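Local atomic coordinates of hemolysin BL lytic component L1 (Bacillus cereus, PDB entry 7NMQ), a protein that probably acts as one component of a multipart, alpha-helical pore-forming toxin that damages host cell membranes. Residues 125-139 and 297-311. Numbering follows the deposited sequence.
Sequences SKEVTDVIKMLQDFK and VDQAILSLTNIQKQW
V128 and L304 interlock where two long helices of a ClyA-like helical bundle run antiparallel; the axes of 125-139 and 297-311 approach to 9.0 Å, their directions 164° apart. The seam illustrates knobs-into-holes packing: V128 fills a hole formed by L304, I307, Q308 and W311, while L304 in turn packs among V128, V131, I132 and L135. With CG1 of V128 anti to its backbone N (chi1 177°), that methyl drops onto the L304 carbonyl and the CB of Q308, and CG2 meets CG2 of I307, 4.1 Å away, where the two side chains cross at about a right angle. The shortest carbon-carbon approach is between the leucines, where CD1 of L135 and CD1 of L304 are 3.3 Å apart, tighter than a usual methyl contact. Next to them the L135 and I301 side chains slide past each other in opposite directions, with CB of L135 3.7 Å from CG1 of I301. Helices 10-33 and 45-103 cover this buried side, M24 meeting V297, Q76 meeting V131 and I84 meeting W311.

The other flank is more polar and partly open to solvent. There I132 marks the boundary, its CD1 reaching out to OG1 of T305, 3.5 Å away. Beyond it, the extended Q308 lies across T129 toward the carbonyl of S125, but its amide nitrogen is crowded in the model and its exact place is doubtful. At the far end K139 curls back through bends at chi2, chi3 and chi4, laying its methylenes along the D298 carboxylate. In the modelled conformer of Q136, one of two, K139 NZ also donates to OE1 in the carbonyl plane. OD1 of D298 accepts from a water as well; the salt bridge from K139 NZ to D298 OD1, 2.8 Å long, uses the syn lone pair.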
loop_
_atom_site.group_PDB
_atom_site.type_symbol
_atom_site.label_atom_id
_atom_site.label_comp_id
_atom_site.label_asym_id
_atom_site.label_seq_id
_atom_site.Cartn_x
_atom_site.Cartn_y
_atom_site.Cartn_z
ATOM N N SER A 125 7.632 0.905 -18.389
ATOM C CA SER A 125 6.718 2.062 -18.318
ATOM C C SER A 125 5.333 1.629 -18.799
ATOM O O SER A 125 4.316 1.962 -18.136
ATOM C CB SER A 125 7.234 3.195 -19.143
ATOM O OG SER A 125 6.247 4.202 -19.182
ATOM N N LYS A 126 5.274 0.906 -19.909
ATOM C CA LYS A 126 3.979 0.488 -20.502
ATOM C C LYS A 126 3.240 -0.426 -19.509
ATOM O O LYS A 126 1.985 -0.330 -19.375
ATOM C CB LYS A 126 4.173 -0.214 -21.845
ATOM C CG LYS A 126 2.906 -0.474 -22.638
ATOM C CD LYS A 126 3.169 -1.274 -23.915
ATOM C CE LYS A 126 1.888 -1.742 -24.570
ATOM N NZ LYS A 126 1.179 -0.619 -25.231
ATOM N N GLU A 127 3.961 -1.323 -18.843
ATOM C CA GLU A 127 3.357 -2.283 -17.899
ATOM C C GLU A 127 2.747 -1.517 -16.729
ATOM O O GLU A 127 1.652 -1.919 -16.269
ATOM C CB GLU A 127 4.334 -3.322 -17.386
ATOM C CG GLU A 127 4.684 -4.377 -18.430
ATOM C CD GLU A 127 5.288 -5.663 -17.874
ATOM O OE1 GLU A 127 5.178 -5.950 -16.609
ATOM O OE2 GLU A 127 5.836 -6.413 -18.699
ATOM N N VAL A 128 3.375 -0.444 -16.261
ATOM C CA VAL A 128 2.791 0.315 -15.127
ATOM C C VAL A 128 1.445 0.870 -15.572
ATOM O O VAL A 128 0.515 0.878 -14.761
ATOM C CB VAL A 128 3.670 1.454 -14.576
ATOM C CG1 VAL A 128 2.962 2.218 -13.471
ATOM C CG2 VAL A 128 4.963 0.921 -14.056
ATOM N N THR A 129 1.321 1.407 -16.775
ATOM C CA THR A 129 0.043 1.935 -17.301
ATOM C C THR A 129 -1.050 0.879 -17.146
ATOM O O THR A 129 -2.179 1.228 -16.708
ATOM C CB THR A 129 0.159 2.350 -18.765
ATOM O OG1 THR A 129 1.026 3.477 -18.707
ATOM C CG2 THR A 129 -1.180 2.672 -19.385
ATOM N N ASP A 130 -0.740 -0.373 -17.459
ATOM C CA ASP A 130 -1.736 -1.475 -17.364
ATOM C C ASP A 130 -2.134 -1.717 -15.902
ATOM O O ASP A 130 -3.307 -1.990 -15.612
ATOM C CB ASP A 130 -1.204 -2.763 -17.986
ATOM C CG ASP A 130 -0.986 -2.627 -19.488
ATOM O OD1 ASP A 130 -1.545 -1.652 -20.095
ATOM O OD2 ASP A 130 -0.272 -3.475 -20.038
ATOM N N VAL A 131 -1.176 -1.643 -15.011
ATOM C CA VAL A 131 -1.439 -1.876 -13.581
ATOM C C VAL A 131 -2.293 -0.725 -13.082
ATOM O O VAL A 131 -3.259 -0.959 -12.343
ATOM C CB VAL A 131 -0.153 -2.020 -12.774
ATOM C CG1 VAL A 131 -0.443 -2.114 -11.288
ATOM C CG2 VAL A 131 0.653 -3.209 -13.243
ATOM N N ILE A 132 -1.978 0.491 -13.447
ATOM C CA ILE A 132 -2.816 1.634 -13.045
ATOM C C ILE A 132 -4.244 1.427 -13.566
ATOM O O ILE A 132 -5.174 1.765 -12.792
ATOM C CB ILE A 132 -2.174 2.952 -13.480
ATOM C CG1 ILE A 132 -0.821 3.181 -12.781
ATOM C CG2 ILE A 132 -3.178 4.085 -13.310
ATOM C CD1 ILE A 132 -0.027 4.323 -13.343
ATOM N N LYS A 133 -4.446 0.941 -14.791
ATOM C CA LYS A 133 -5.835 0.772 -15.307
ATOM C C LYS A 133 -6.556 -0.264 -14.432
ATOM O O LYS A 133 -7.760 -0.031 -14.087
ATOM C CB LYS A 133 -5.837 0.383 -16.795
ATOM C CG LYS A 133 -7.205 0.092 -17.420
ATOM C CD LYS A 133 -8.381 0.966 -16.977
ATOM C CE LYS A 133 -9.658 0.789 -17.783
ATOM N NZ LYS A 133 -9.976 -0.634 -18.069
ATOM N N MET A 134 -5.901 -1.392 -14.143
ATOM C CA MET A 134 -6.463 -2.443 -13.259
ATOM C C MET A 134 -6.832 -1.829 -11.908
ATOM O O MET A 134 -7.959 -2.084 -11.401
ATOM C CB MET A 134 -5.481 -3.611 -13.153
ATOM C CG MET A 134 -5.854 -4.726 -12.247
ATOM S SD MET A 134 -5.701 -4.371 -10.469
ATOM C CE MET A 134 -3.935 -4.163 -10.376
ATOM N N LEU A 135 -5.976 -0.974 -11.351
ATOM C CA LEU A 135 -6.286 -0.366 -10.037
ATOM C C LEU A 135 -7.432 0.625 -10.129
ATOM O O LEU A 135 -8.205 0.717 -9.143
ATOM C CB LEU A 135 -5.068 0.293 -9.422
ATOM C CG LEU A 135 -3.996 -0.667 -8.972
ATOM C CD1 LEU A 135 -2.788 0.126 -8.514
ATOM C CD2 LEU A 135 -4.490 -1.592 -7.868
ATOM N N GLN A 136 -7.539 1.363 -11.219
ATOM C CA GLN A 136 -8.635 2.333 -11.383
ATOM C C GLN A 136 -9.946 1.558 -11.434
ATOM O O GLN A 136 -10.885 2.001 -10.740
ATOM C CB GLN A 136 -8.421 3.209 -12.616
ATOM C CG GLN A 136 -9.405 4.373 -12.613
ATOM C CD GLN A 136 -9.313 5.135 -11.309
ATOM O OE1 GLN A 136 -10.261 5.215 -10.520
ATOM N NE2 GLN A 136 -8.152 5.722 -11.082
ATOM N N ASP A 137 -9.990 0.442 -12.167
ATOM C CA ASP A 137 -11.195 -0.412 -12.260
ATOM C C ASP A 137 -11.557 -0.887 -10.832
ATOM O O ASP A 137 -12.733 -0.849 -10.422
ATOM C CB ASP A 137 -11.016 -1.596 -13.204
ATOM C CG ASP A 137 -10.884 -1.249 -14.683
ATOM O OD1 ASP A 137 -11.309 -0.139 -15.082
ATOM O OD2 ASP A 137 -10.394 -2.109 -15.429
ATOM N N PHE A 138 -10.560 -1.324 -10.084
ATOM C CA PHE A 138 -10.770 -1.867 -8.740
ATOM C C PHE A 138 -11.230 -0.751 -7.823
ATOM O O PHE A 138 -12.146 -0.936 -7.006
ATOM C CB PHE A 138 -9.482 -2.486 -8.251
ATOM C CG PHE A 138 -9.590 -3.148 -6.906
ATOM C CD1 PHE A 138 -10.666 -3.968 -6.581
ATOM C CD2 PHE A 138 -8.580 -2.989 -5.993
ATOM C CE1 PHE A 138 -10.741 -4.558 -5.321
ATOM C CE2 PHE A 138 -8.615 -3.626 -4.764
ATOM C CZ PHE A 138 -9.688 -4.437 -4.455
ATOM N N LYS A 139 -10.673 0.448 -7.953
ATOM C CA LYS A 139 -11.093 1.609 -7.147
ATOM C C LYS A 139 -12.577 1.860 -7.398
ATOM O O LYS A 139 -13.325 2.143 -6.436
ATOM C CB LYS A 139 -10.227 2.825 -7.475
ATOM C CG LYS A 139 -10.149 3.840 -6.375
ATOM C CD LYS A 139 -11.316 4.719 -6.233
ATOM C CE LYS A 139 -11.717 5.419 -7.499
ATOM N NZ LYS A 139 -10.645 6.327 -7.954
ATOM N N VAL A 297 -6.191 2.743 -2.262
ATOM C CA VAL A 297 -5.940 2.409 -3.686
ATOM C C VAL A 297 -5.673 3.710 -4.446
ATOM O O VAL A 297 -4.810 3.694 -5.348
ATOM C CB VAL A 297 -7.096 1.606 -4.309
ATOM C CG1 VAL A 297 -6.965 1.497 -5.834
ATOM C CG2 VAL A 297 -7.144 0.235 -3.688
ATOM N N ASP A 298 -6.365 4.792 -4.182
ATOM C CA ASP A 298 -6.052 6.083 -4.846
ATOM C C ASP A 298 -4.578 6.475 -4.588
ATOM O O ASP A 298 -3.901 6.956 -5.541
ATOM C CB ASP A 298 -7.009 7.189 -4.426
ATOM C CG ASP A 298 -8.383 7.193 -5.099
ATOM O OD1 ASP A 298 -8.485 6.747 -6.254
ATOM O OD2 ASP A 298 -9.366 7.662 -4.449
ATOM N N GLN A 299 -4.103 6.303 -3.360
ATOM C CA GLN A 299 -2.713 6.593 -2.975
ATOM C C GLN A 299 -1.788 5.677 -3.770
ATOM O O GLN A 299 -0.724 6.137 -4.255
ATOM C CB GLN A 299 -2.465 6.462 -1.497
ATOM C CG GLN A 299 -3.208 7.489 -0.692
ATOM C CD GLN A 299 -2.814 7.249 0.737
ATOM O OE1 GLN A 299 -3.256 6.301 1.355
ATOM N NE2 GLN A 299 -1.743 7.905 1.131
ATOM N N ALA A 300 -2.122 4.401 -3.872
ATOM C CA ALA A 300 -1.333 3.422 -4.637
ATOM C C ALA A 300 -1.251 3.861 -6.106
ATOM O O ALA A 300 -0.164 3.732 -6.744
ATOM C CB ALA A 300 -1.883 2.031 -4.504
ATOM N N ILE A 301 -2.336 4.358 -6.655
ATOM C CA ILE A 301 -2.335 4.815 -8.056
ATOM C C ILE A 301 -1.362 5.984 -8.150
ATOM O O ILE A 301 -0.627 6.035 -9.171
ATOM C CB ILE A 301 -3.743 5.162 -8.522
ATOM C CG1 ILE A 301 -4.549 3.882 -8.722
ATOM C CG2 ILE A 301 -3.709 5.972 -9.808
ATOM C CD1 ILE A 301 -6.038 4.091 -8.741
ATOM N N LEU A 302 -1.380 6.914 -7.213
ATOM C CA LEU A 302 -0.463 8.084 -7.280
ATOM C C LEU A 302 0.978 7.593 -7.260
ATOM O O LEU A 302 1.811 8.075 -8.032
ATOM C CB LEU A 302 -0.679 9.025 -6.100
ATOM C CG LEU A 302 -1.894 9.910 -6.166
ATOM C CD1 LEU A 302 -1.946 10.771 -4.917
ATOM C CD2 LEU A 302 -1.907 10.765 -7.398
ATOM N N SER A 303 1.303 6.623 -6.417
ATOM C CA SER A 303 2.699 6.146 -6.265
ATOM C C SER A 303 3.134 5.360 -7.509
ATOM O O SER A 303 4.331 5.424 -7.889
ATOM C CB SER A 303 2.872 5.375 -5.004
ATOM O OG SER A 303 2.697 6.234 -3.899
ATOM N N LEU A 304 2.229 4.636 -8.147
ATOM C CA LEU A 304 2.579 3.936 -9.401
ATOM C C LEU A 304 2.714 4.942 -10.538
ATOM O O LEU A 304 3.529 4.702 -11.427
ATOM C CB LEU A 304 1.503 2.900 -9.685
ATOM C CG LEU A 304 1.601 1.654 -8.844
ATOM C CD1 LEU A 304 0.394 0.820 -9.100
ATOM C CD2 LEU A 304 2.830 0.880 -9.141
ATOM N N THR A 305 1.904 5.989 -10.550
ATOM C CA THR A 305 2.038 7.079 -11.549
ATOM C C THR A 305 3.433 7.681 -11.409
ATOM O O THR A 305 4.078 7.950 -12.444
ATOM C CB THR A 305 0.908 8.096 -11.382
ATOM O OG1 THR A 305 -0.326 7.428 -11.664
ATOM C CG2 THR A 305 1.042 9.277 -12.315
ATOM N N ASN A 306 3.931 7.807 -10.197
ATOM C CA ASN A 306 5.286 8.366 -9.973
ATOM C C ASN A 306 6.317 7.377 -10.525
ATOM O O ASN A 306 7.255 7.804 -11.194
ATOM C CB ASN A 306 5.544 8.673 -8.508
ATOM C CG ASN A 306 6.843 9.410 -8.318
ATOM O OD1 ASN A 306 7.127 10.384 -9.024
ATOM N ND2 ASN A 306 7.674 8.903 -7.436
ATOM N N ILE A 307 6.127 6.079 -10.308
ATOM C CA ILE A 307 7.045 5.043 -10.858
ATOM C C ILE A 307 7.039 5.161 -12.376
ATOM O O ILE A 307 8.126 5.139 -12.998
ATOM C CB ILE A 307 6.692 3.624 -10.387
ATOM C CG1 ILE A 307 6.983 3.508 -8.884
ATOM C CG2 ILE A 307 7.391 2.535 -11.188
ATOM C CD1 ILE A 307 6.593 2.191 -8.254
ATOM N N GLN A 308 5.866 5.300 -12.984
ATOM C CA GLN A 308 5.786 5.453 -14.454
ATOM C C GLN A 308 6.582 6.692 -14.906
ATOM O O GLN A 308 7.355 6.578 -15.884
ATOM C CB GLN A 308 4.334 5.563 -14.884
ATOM C CG GLN A 308 4.277 5.834 -16.374
ATOM C CD GLN A 308 2.906 5.590 -16.877
ATOM O OE1 GLN A 308 1.984 6.302 -16.518
ATOM N NE2 GLN A 308 2.782 4.541 -17.678
ATOM N N LYS A 309 6.420 7.820 -14.244
ATOM C CA LYS A 309 7.158 9.063 -14.542
ATOM C C LYS A 309 8.664 8.793 -14.456
ATOM O O LYS A 309 9.400 9.280 -15.347
ATOM C CB LYS A 309 6.749 10.183 -13.590
ATOM C CG LYS A 309 7.503 11.496 -13.742
ATOM C CD LYS A 309 6.862 12.655 -12.986
ATOM C CE LYS A 309 6.678 12.370 -11.517
ATOM N NZ LYS A 309 7.943 11.912 -10.902
ATOM N N GLN A 310 9.119 8.036 -13.462
ATOM C CA GLN A 310 10.566 7.776 -13.275
ATOM C C GLN A 310 11.064 6.920 -14.433
ATOM O O GLN A 310 12.177 7.220 -14.952
ATOM C CB GLN A 310 10.920 7.095 -11.977
ATOM C CG GLN A 310 10.455 7.874 -10.767
ATOM C CD GLN A 310 10.944 9.293 -10.666
ATOM O OE1 GLN A 310 12.053 9.658 -11.083
ATOM N NE2 GLN A 310 10.121 10.108 -10.025
ATOM N N TRP A 311 10.295 5.925 -14.870
ATOM C CA TRP A 311 10.753 5.128 -16.045
ATOM C C TRP A 311 10.807 6.018 -17.285
ATOM O O TRP A 311 11.743 5.882 -18.079
ATOM C CB TRP A 311 9.836 3.928 -16.291
ATOM C CG TRP A 311 10.003 2.759 -15.384
ATOM C CD1 TRP A 311 9.013 2.248 -14.605
ATOM C CD2 TRP A 311 11.170 1.954 -15.161
ATOM N NE1 TRP A 311 9.477 1.151 -13.937
ATOM C CE2 TRP A 311 10.798 0.928 -14.275
ATOM C CE3 TRP A 311 12.473 1.945 -15.651
ATOM C CZ2 TRP A 311 11.695 -0.034 -13.831
ATOM C CZ3 TRP A 311 13.348 0.968 -15.244
ATOM C CH2 TRP A 311 12.966 -0.024 -14.346
HETATM O O HOH W 1 -7.371 7.613 -8.450
#